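Local coordinates for protein toll (Drosophila melanogaster, PDB 4LXR) that is the receptor for activated Spätzle, which its leucine-rich-repeat ectodomain binds to switch on Toll signalling in dorsal-ventral patterning and innate immunity of the fly, at residues 449-454 with 463-468; 490-493 with 499-502; 542-547 with 551-556. All blocks are in the same frame, centred on the assembly; numbering follows the deposited sequence.

Interaction 1: 449-454 with 463-468; sequences LTLNLR and NDWKNT. With NAG (2-acetamido-2-deoxy-beta-D-glucopyranose), chain F.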
loop_
_atom_site.group_PDB
_atom_site.type_symbol
_atom_site.label_atom_id
_atom_site.label_comp_id
_atom_site.label_asym_id
_atom_site.label_seq_id
_atom_site.Cartn_x
_atom_site.Cartn_y
_atom_site.Cartn_z
ATOM N N LEU A 449 2.262 -18.466 -4.972
ATOM C CA LEU A 449 3.208 -17.438 -4.533
ATOM C C LEU A 449 2.615 -16.521 -3.462
ATOM O O LEU A 449 3.268 -16.184 -2.478
ATOM C CB LEU A 449 3.692 -16.599 -5.736
ATOM C CG LEU A 449 4.440 -17.371 -6.837
ATOM C CD1 LEU A 449 4.893 -16.485 -7.984
ATOM C CD2 LEU A 449 5.633 -18.150 -6.255
ATOM N N THR A 450 1.381 -16.089 -3.674
ATOM C CA THR A 450 0.701 -15.233 -2.720
ATOM C C THR A 450 -0.560 -15.923 -2.233
ATOM O O THR A 450 -1.428 -16.306 -3.028
ATOM C CB THR A 450 0.273 -13.907 -3.345
ATOM O OG1 THR A 450 1.404 -13.223 -3.892
ATOM C CG2 THR A 450 -0.411 -13.021 -2.304
ATOM N N LEU A 451 -0.659 -16.080 -0.922
ATOM C CA LEU A 451 -1.895 -16.517 -0.303
ATOM C C LEU A 451 -2.283 -15.471 0.729
ATOM O O LEU A 451 -1.716 -15.409 1.822
ATOM C CB LEU A 451 -1.729 -17.891 0.357
ATOM C CG LEU A 451 -2.978 -18.462 1.034
ATOM C CD1 LEU A 451 -4.203 -18.374 0.114
ATOM C CD2 LEU A 451 -2.731 -19.906 1.495
ATOM N N ASN A 452 -3.256 -14.647 0.375
ATOM C CA ASN A 452 -3.724 -13.603 1.268
ATOM C C ASN A 452 -5.070 -13.974 1.875
ATOM O O ASN A 452 -6.093 -13.957 1.183
ATOM C CB ASN A 452 -3.801 -12.288 0.500
ATOM C CG ASN A 452 -4.278 -11.137 1.346
ATOM O OD1 ASN A 452 -4.480 -11.273 2.552
ATOM N ND2 ASN A 452 -4.460 -9.979 0.712
ATOM N N LEU A 453 -5.047 -14.315 3.166
ATOM C CA LEU A 453 -6.231 -14.721 3.911
ATOM C C LEU A 453 -6.507 -13.773 5.067
ATOM O O LEU A 453 -7.164 -14.129 6.042
ATOM C CB LEU A 453 -6.060 -16.131 4.470
ATOM C CG LEU A 453 -6.032 -17.244 3.437
ATOM C CD1 LEU A 453 -5.572 -18.524 4.115
ATOM C CD2 LEU A 453 -7.419 -17.403 2.824
ATOM N N ARG A 454 -5.988 -12.565 4.944
ATOM C CA ARG A 454 -6.167 -11.523 5.938
ATOM C C ARG A 454 -7.642 -11.312 6.295
ATOM O O ARG A 454 -8.492 -11.246 5.399
ATOM C CB ARG A 454 -5.579 -10.261 5.341
ATOM C CG ARG A 454 -5.974 -8.958 5.953
ATOM C CD ARG A 454 -5.153 -7.869 5.266
ATOM N NE ARG A 454 -4.672 -6.870 6.202
ATOM C CZ ARG A 454 -3.409 -6.731 6.575
ATOM N NH1 ARG A 454 -2.461 -7.523 6.088
ATOM N NH2 ARG A 454 -3.099 -5.789 7.441
ATOM N N ASN A 463 -1.176 -27.714 6.980
ATOM C CA ASN A 463 -0.003 -28.492 6.578
ATOM C C ASN A 463 0.577 -28.110 5.221
ATOM O O ASN A 463 1.795 -27.974 5.073
ATOM C CB ASN A 463 -0.323 -29.991 6.594
ATOM C CG ASN A 463 0.814 -30.835 6.042
ATOM O OD1 ASN A 463 1.782 -31.128 6.741
ATOM N ND2 ASN A 463 0.700 -31.229 4.778
ATOM N N ASP A 464 -0.292 -27.948 4.227
ATOM C CA ASP A 464 0.176 -27.644 2.880
ATOM C C ASP A 464 0.890 -26.301 2.808
ATOM O O ASP A 464 1.793 -26.133 1.990
ATOM C CB ASP A 464 -0.964 -27.708 1.857
ATOM C CG ASP A 464 -2.188 -26.932 2.298
ATOM O OD1 ASP A 464 -2.641 -27.130 3.451
ATOM O OD2 ASP A 464 -2.694 -26.127 1.485
ATOM N N TRP A 465 0.500 -25.354 3.663
ATOM C CA TRP A 465 1.115 -24.022 3.632
ATOM C C TRP A 465 2.575 -24.118 4.052
ATOM O O TRP A 465 3.415 -23.327 3.616
ATOM C CB TRP A 465 0.372 -23.024 4.535
ATOM C CG TRP A 465 -1.098 -22.855 4.219
ATOM C CD1 TRP A 465 -1.747 -23.249 3.085
ATOM C CD2 TRP A 465 -2.093 -22.252 5.060
ATOM N NE1 TRP A 465 -3.084 -22.940 3.171
ATOM C CE2 TRP A 465 -3.320 -22.324 4.373
ATOM C CE3 TRP A 465 -2.064 -21.665 6.328
ATOM C CZ2 TRP A 465 -4.510 -21.831 4.913
ATOM C CZ3 TRP A 465 -3.247 -21.183 6.869
ATOM C CH2 TRP A 465 -4.452 -21.264 6.160
ATOM N N LYS A 466 2.878 -25.097 4.899
ATOM C CA LYS A 466 4.237 -25.261 5.404
ATOM C C LYS A 466 5.059 -26.182 4.514
ATOM O O LYS A 466 6.256 -25.966 4.319
ATOM C CB LYS A 466 4.225 -25.837 6.828
ATOM C CG LYS A 466 3.662 -24.926 7.910
ATOM C CD LYS A 466 3.714 -25.623 9.270
ATOM C CE LYS A 466 2.882 -26.902 9.244
ATOM N NZ LYS A 466 2.683 -27.521 10.570
ATOM N N ASN A 467 4.421 -27.223 3.990
ATOM C CA ASN A 467 5.170 -28.337 3.418
ATOM C C ASN A 467 4.938 -28.591 1.937
ATOM O O ASN A 467 5.727 -29.288 1.301
ATOM C CB ASN A 467 4.892 -29.612 4.210
ATOM C CG ASN A 467 5.307 -29.490 5.663
ATOM O OD1 ASN A 467 6.407 -29.024 5.970
ATOM N ND2 ASN A 467 4.423 -29.902 6.567
ATOM N N THR A 468 3.873 -28.022 1.383
ATOM C CA THR A 468 3.543 -28.282 -0.010
ATOM C C THR A 468 3.848 -27.060 -0.868
ATOM O O THR A 468 4.275 -27.184 -2.007
ATOM C CB THR A 468 2.065 -28.703 -0.172
ATOM O OG1 THR A 468 1.782 -29.813 0.686
ATOM C CG2 THR A 468 1.771 -29.101 -1.611
HETATM C C1 NAG F . 1.428 -7.340 8.874
HETATM C C2 NAG F . 2.540 -6.386 8.407
HETATM C C3 NAG F . 2.580 -5.126 9.281
HETATM C C4 NAG F . 1.190 -4.526 9.468
HETATM C C5 NAG F . 0.218 -5.616 9.899
HETATM C C6 NAG F . -1.203 -5.129 10.065
HETATM C C7 NAG F . 4.652 -7.122 7.379
HETATM C C8 NAG F . 4.187 -6.436 6.131
HETATM N N2 NAG F . 3.827 -7.056 8.430
HETATM O O3 NAG F . 3.447 -4.176 8.672
HETATM O O4 NAG F . 1.192 -3.569 10.525
HETATM O O5 NAG F . 0.200 -6.652 8.914
HETATM O O6 NAG F . -1.741 -4.692 8.825
HETATM O O7 NAG F . 5.730 -7.702 7.441
#
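Leu451 and Leu453 reach from the inner side of strand 450-452 and the residue after it to the indole of Trp465 on the short helix 463-467, and these three side chains make the whole contact. CD2 of Leu451 sits over one face of the indole in a CH-pi contact, 3.8 Å from the centroid of the five-membered ring and 24° off its normal. The same methyl carbon, Leu451 CD2, comes within 3.5 Å of Trp465 NE1. Leu453 meets the benzo part at a slant, its CD1 lying 3.6 Å from Trp465 CZ2. The two leucines differ in their first torsion: Leu451 holds CG anti to the backbone N (chi1 -179°), whereas Leu453 keeps CG beside it (chi1 -68°), and their methyls come to different parts of the indole. All three residues are buried, and a wide flat side chain suits a place where one helix residue must meet two strand residues.

The other side of the strand is polar and partly exposed. Asn452 uses OD1 to accept the backbone N-H of Arg454 at 3.1 Å in a nearly straight bond, closing an Asx turn as the strand ends. Arg454 reaches outward to a salt bridge with Asp476 and lies near a glycan sugar, though its modelled approach to that sugar is too close to be trusted. On the helix, Asn467 ND2 gives a 2.9 Å bond to Asn463 OD1, which receives it from above its carbonyl plane.

Alternation of inward leucines and outward polar residues is the signature of a leucine-rich repeat, here LRR 13. Between strand and helix the chemistry is purely apolar: cohesion comes from dispersion and shape, while the indole N-H turns to Ser440 for a weak hydrogen bond.

Interaction 2: 490-493 with 499-502; sequences LAFL and HVNM. With NAG (2-acetamido-2-deoxy-beta-D-glucopyranose), chain F.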
loop_
_atom_site.group_PDB
_atom_site.type_symbol
_atom_site.label_atom_id
_atom_site.label_comp_id
_atom_site.label_asym_id
_atom_site.label_seq_id
_atom_site.Cartn_x
_atom_site.Cartn_y
_atom_site.Cartn_z
ATOM N N LEU A 490 5.515 -22.676 12.973
ATOM C CA LEU A 490 6.437 -21.785 12.271
ATOM C C LEU A 490 7.355 -22.527 11.310
ATOM O O LEU A 490 8.237 -21.919 10.708
ATOM C CB LEU A 490 7.307 -20.987 13.257
ATOM C CG LEU A 490 6.677 -20.225 14.429
ATOM C CD1 LEU A 490 7.775 -19.764 15.371
ATOM C CD2 LEU A 490 5.831 -19.043 13.976
ATOM N N ALA A 491 7.154 -23.830 11.152
ATOM C CA ALA A 491 8.069 -24.623 10.329
ATOM C C ALA A 491 7.729 -24.623 8.834
ATOM O O ALA A 491 7.452 -25.679 8.258
ATOM C CB ALA A 491 8.174 -26.053 10.863
ATOM N N PHE A 492 7.771 -23.445 8.211
ATOM C CA PHE A 492 7.487 -23.314 6.777
ATOM C C PHE A 492 8.732 -23.694 5.970
ATOM O O PHE A 492 9.828 -23.229 6.271
ATOM C CB PHE A 492 7.071 -21.879 6.422
ATOM C CG PHE A 492 5.832 -21.397 7.126
ATOM C CD1 PHE A 492 4.576 -21.581 6.558
ATOM C CD2 PHE A 492 5.918 -20.741 8.344
ATOM C CE1 PHE A 492 3.432 -21.132 7.202
ATOM C CE2 PHE A 492 4.768 -20.288 8.995
ATOM C CZ PHE A 492 3.523 -20.482 8.415
ATOM N N LEU A 493 8.559 -24.511 4.933
ATOM C CA LEU A 493 9.695 -25.051 4.182
ATOM C C LEU A 493 10.033 -24.277 2.904
ATOM O O LEU A 493 10.974 -24.629 2.188
ATOM C CB LEU A 493 9.451 -26.525 3.836
ATOM C CG LEU A 493 9.951 -27.609 4.798
ATOM C CD1 LEU A 493 9.716 -27.239 6.257
ATOM C CD2 LEU A 493 9.284 -28.934 4.460
ATOM N N HIS A 499 7.361 -14.494 3.661
ATOM C CA HIS A 499 6.930 -13.592 4.709
ATOM C C HIS A 499 5.499 -13.925 5.132
ATOM O O HIS A 499 4.566 -13.917 4.318
ATOM C CB HIS A 499 7.015 -12.144 4.237
ATOM C CG HIS A 499 8.409 -11.598 4.208
ATOM N ND1 HIS A 499 9.302 -11.890 3.199
ATOM C CD2 HIS A 499 9.062 -10.774 5.061
ATOM C CE1 HIS A 499 10.445 -11.266 3.431
ATOM N NE2 HIS A 499 10.327 -10.583 4.556
ATOM N N VAL A 500 5.345 -14.212 6.416
ATOM C CA VAL A 500 4.066 -14.574 6.990
ATOM C C VAL A 500 3.654 -13.486 7.962
ATOM O O VAL A 500 4.449 -13.072 8.802
ATOM C CB VAL A 500 4.173 -15.912 7.734
ATOM C CG1 VAL A 500 2.816 -16.306 8.332
ATOM C CG2 VAL A 500 4.700 -16.992 6.794
ATOM N N ASN A 501 2.412 -13.029 7.847
ATOM C CA ASN A 501 1.867 -12.029 8.753
ATOM C C ASN A 501 0.900 -12.690 9.711
ATOM O O ASN A 501 -0.127 -13.201 9.285
ATOM C CB ASN A 501 1.135 -10.942 7.961
ATOM C CG ASN A 501 1.027 -9.632 8.719
ATOM O OD1 ASN A 501 0.648 -9.613 9.888
ATOM N ND2 ASN A 501 1.368 -8.529 8.049
ATOM N N MET A 502 1.220 -12.696 11.004
ATOM C CA MET A 502 0.285 -13.238 11.993
ATOM C C MET A 502 -0.112 -12.190 13.014
ATOM O O MET A 502 -0.445 -12.526 14.154
ATOM C CB MET A 502 0.862 -14.451 12.713
ATOM C CG MET A 502 1.203 -15.607 11.812
ATOM S SD MET A 502 1.613 -17.012 12.851
ATOM C CE MET A 502 2.503 -18.065 11.713
HETATM C C1 NAG F . 1.428 -7.340 8.874
HETATM C C2 NAG F . 2.540 -6.386 8.407
HETATM C C3 NAG F . 2.580 -5.126 9.281
HETATM C C4 NAG F . 1.190 -4.526 9.468
HETATM C C5 NAG F . 0.218 -5.616 9.899
HETATM C C6 NAG F . -1.203 -5.129 10.065
HETATM C C7 NAG F . 4.652 -7.122 7.379
HETATM C C8 NAG F . 4.187 -6.436 6.131
HETATM N N2 NAG F . 3.827 -7.056 8.430
HETATM O O3 NAG F . 3.447 -4.176 8.672
HETATM O O4 NAG F . 1.192 -3.569 10.525
HETATM O O5 NAG F . 0.200 -6.652 8.914
HETATM O O6 NAG F . -1.741 -4.692 8.825
HETATM O O7 NAG F . 5.730 -7.702 7.441
#
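The loop 490-493, with Ala491 at the centre of an inverse gamma turn, faces strand 499-501 at a distance, the closest alpha carbons being those of Leu490 and Val500, 9.2 Å apart. Side chains fill that separation. Phe492 and Val500 come from opposite directions, and CG2 of the valine rests over one face of the phenyl ring, 4.1 Å from its centroid and 15° off the normal, a CH-pi contact displaced toward the rim. Met502 arrives at the edge of the same ring, near its plane, with CE 4.2 Å from Phe492 CE2. Extended beyond CG (chi2 -171°, chi3 -161°), the methionine carries its methyl far enough inward to touch Leu490 as well, CE to CD2 at 4.1 Å. A long, flexible thioether suits this place between a ring and a branched leucine. Asn501, between the two inward residues, has its side chain on the other surface of the strand, where ND2 is joined covalently to C1 of an N-linked sugar. The buried group spans the end of LRR 14 and the start of LRR 15: Phe492 also packs on Leu475 of strand 474-476 and Val527 of strand 527-530, while Lys466 of helix 463-467 touches its ring.

Interaction 3: 542-547 with 551-556; sequences ILWFIQ and GVHKPQ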
loop_
_atom_site.group_PDB
_atom_site.type_symbol
_atom_site.label_atom_id
_atom_site.label_comp_id
_atom_site.label_asym_id
_atom_site.label_seq_id
_atom_site.Cartn_x
_atom_site.Cartn_y
_atom_site.Cartn_z
ATOM N N ILE A 542 5.610 -19.003 28.540
ATOM C CA ILE A 542 6.236 -18.436 27.351
ATOM C C ILE A 542 7.718 -18.195 27.559
ATOM O O ILE A 542 8.336 -17.418 26.818
ATOM C CB ILE A 542 5.557 -17.116 26.884
ATOM C CG1 ILE A 542 5.774 -15.996 27.899
ATOM C CG2 ILE A 542 4.071 -17.335 26.627
ATOM C CD1 ILE A 542 5.504 -14.620 27.344
ATOM N N LEU A 543 8.282 -18.883 28.557
ATOM C CA LEU A 543 9.670 -18.679 28.975
ATOM C C LEU A 543 10.664 -18.791 27.825
ATOM O O LEU A 543 11.449 -17.878 27.588
ATOM C CB LEU A 543 10.062 -19.664 30.086
ATOM C CG LEU A 543 11.569 -19.756 30.362
ATOM C CD1 LEU A 543 12.121 -18.432 30.878
ATOM C CD2 LEU A 543 11.885 -20.894 31.327
ATOM N N TRP A 544 10.620 -19.905 27.104
ATOM C CA TRP A 544 11.640 -20.163 26.093
ATOM C C TRP A 544 11.476 -19.291 24.865
ATOM O O TRP A 544 12.463 -18.945 24.221
ATOM C CB TRP A 544 11.733 -21.656 25.767
ATOM C CG TRP A 544 12.268 -22.407 26.949
ATOM C CD1 TRP A 544 11.586 -23.273 27.758
ATOM C CD2 TRP A 544 13.592 -22.301 27.497
ATOM N NE1 TRP A 544 12.415 -23.730 28.763
ATOM C CE2 TRP A 544 13.649 -23.150 28.625
ATOM C CE3 TRP A 544 14.738 -21.584 27.133
ATOM C CZ2 TRP A 544 14.813 -23.300 29.396
ATOM C CZ3 TRP A 544 15.896 -21.735 27.899
ATOM C CH2 TRP A 544 15.920 -22.587 29.017
ATOM N N PHE A 545 10.233 -18.916 24.563
ATOM C CA PHE A 545 9.966 -17.900 23.558
ATOM C C PHE A 545 10.642 -16.584 23.930
ATOM O O PHE A 545 11.325 -15.973 23.109
ATOM C CB PHE A 545 8.461 -17.663 23.388
ATOM C CG PHE A 545 8.137 -16.454 22.554
ATOM C CD1 PHE A 545 8.361 -16.461 21.178
ATOM C CD2 PHE A 545 7.614 -15.305 23.137
ATOM C CE1 PHE A 545 8.059 -15.344 20.395
ATOM C CE2 PHE A 545 7.307 -14.183 22.358
ATOM C CZ PHE A 545 7.535 -14.207 20.985
ATOM N N ILE A 546 10.437 -16.141 25.163
ATOM C CA ILE A 546 11.097 -14.930 25.637
ATOM C C ILE A 546 12.623 -15.046 25.544
ATOM O O ILE A 546 13.294 -14.113 25.096
ATOM C CB ILE A 546 10.674 -14.575 27.074
ATOM C CG1 ILE A 546 9.192 -14.213 27.097
ATOM C CG2 ILE A 546 11.496 -13.413 27.599
ATOM C CD1 ILE A 546 8.846 -13.100 26.156
ATOM N N GLN A 547 13.170 -16.192 25.941
ATOM C CA GLN A 547 14.615 -16.402 25.827
ATOM C C GLN A 547 15.048 -16.396 24.355
ATOM O O GLN A 547 16.120 -15.895 24.024
ATOM C CB GLN A 547 15.058 -17.705 26.514
ATOM C CG GLN A 547 14.720 -17.828 28.004
ATOM C CD GLN A 547 15.561 -16.931 28.894
ATOM O OE1 GLN A 547 15.617 -15.717 28.697
ATOM N NE2 GLN A 547 16.217 -17.529 29.893
ATOM N N GLY A 551 18.717 -12.961 23.871
ATOM C CA GLY A 551 19.938 -13.669 23.539
ATOM C C GLY A 551 19.891 -15.166 23.791
ATOM O O GLY A 551 19.982 -15.971 22.863
ATOM N N VAL A 552 19.717 -15.520 25.060
ATOM C CA VAL A 552 19.935 -16.870 25.592
ATOM C C VAL A 552 19.642 -18.103 24.716
ATOM O O VAL A 552 20.540 -18.902 24.453
ATOM C CB VAL A 552 19.201 -17.044 26.933
ATOM C CG1 VAL A 552 19.716 -18.278 27.657
ATOM C CG2 VAL A 552 19.383 -15.800 27.788
ATOM N N HIS A 553 18.398 -18.275 24.281
ATOM C CA HIS A 553 17.995 -19.554 23.700
ATOM C C HIS A 553 17.960 -19.544 22.170
ATOM O O HIS A 553 17.194 -18.797 21.558
ATOM C CB HIS A 553 16.642 -19.981 24.273
ATOM C CG HIS A 553 16.278 -21.408 23.992
ATOM N ND1 HIS A 553 15.071 -21.769 23.429
ATOM C CD2 HIS A 553 16.952 -22.562 24.207
ATOM C CE1 HIS A 553 15.017 -23.083 23.310
ATOM N NE2 HIS A 553 16.147 -23.589 23.771
ATOM N N LYS A 554 18.797 -20.375 21.554
ATOM C CA LYS A 554 18.853 -20.470 20.097
ATOM C C LYS A 554 18.932 -21.916 19.594
ATOM O O LYS A 554 19.955 -22.330 19.068
ATOM C CB LYS A 554 20.047 -19.673 19.559
ATOM C CG LYS A 554 20.142 -18.257 20.104
ATOM C CD LYS A 554 21.301 -17.494 19.494
ATOM C CE LYS A 554 22.178 -16.855 20.559
ATOM N NZ LYS A 554 23.038 -17.854 21.256
ATOM N N PRO A 555 17.845 -22.684 19.748
ATOM C CA PRO A 555 17.746 -24.070 19.265
ATOM C C PRO A 555 17.967 -24.245 17.757
ATOM O O PRO A 555 18.251 -23.282 17.037
ATOM C CB PRO A 555 16.303 -24.453 19.612
ATOM C CG PRO A 555 15.593 -23.152 19.823
ATOM C CD PRO A 555 16.613 -22.259 20.426
ATOM N N GLN A 556 17.825 -25.483 17.288
ATOM C CA GLN A 556 18.032 -25.801 15.874
ATOM C C GLN A 556 17.004 -25.115 14.979
ATOM O O GLN A 556 17.352 -24.563 13.937
ATOM C CB GLN A 556 18.017 -27.320 15.640
ATOM C CG GLN A 556 19.254 -28.066 16.158
ATOM C CD GLN A 556 20.383 -28.145 15.136
ATOM O OE1 GLN A 556 21.563 -28.099 15.487
ATOM N NE2 GLN A 556 20.021 -28.280 13.867
#
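His553 lies against Trp544, whose six-membered ring turns an edge toward the imidazole face; the centroids are 4.7 Å apart and the planes meet at 53°, a tilted edge-to-face pair. Trp544 CE3 makes the closest approach, 3.5 Å from His553 CG. Pro555 CD covers the other imidazole face; histidine suits this place because its flat ring packs on both sides while NE2 still reaches a carbonyl. CB of His553 packs at 3.6 Å on CB of Gln547, whose chain bends at chi2 (-72°) and lies alongside Val552. The backbone adds a weak bond, His553 N to Gln547 O, at 3.3 Å and 167°. A second shell fixes the polar ends: NE2 of His553 is hydrogen-bonded to the carbonyl of Glu514, and OE1 of Gln547 to Arg550, whereas His553 ND1 is buried without a partner. Were His553 an alanine, the Glu514 carbonyl would probably lose this mate and a gap open between Trp544 and Pro555. Within the C-terminal cap of the first repeat array (LRRCT 1), the contact folds the chain leaving helix 543-549 back along that helix, before it enters strand 561-564; Phe545, turned the other way, packs on Leu536 of strand 536-537.

In the fold
The three interactions follow one another along the chain without overlap, from LRR 13 through LRR 14 and 15 to the LRRCT 1 region. Interactions 1 and 2 are neighbours, their centres about 9 Å apart: Lys466 O probably accepts a hydrogen bond from Leu493 N at 2.8 Å, and their strands 450-452 and 499-501 are separated by strand 474-476 in the parallel strand array of the solenoid. The N-linked sugar on Asn501 lies near both. Interaction 3 stands apart, about 18 Å centre to centre from interaction 2 and 26 Å from interaction 1. Together they follow the ectodomain from stacked repeats to the cap that closes its first array.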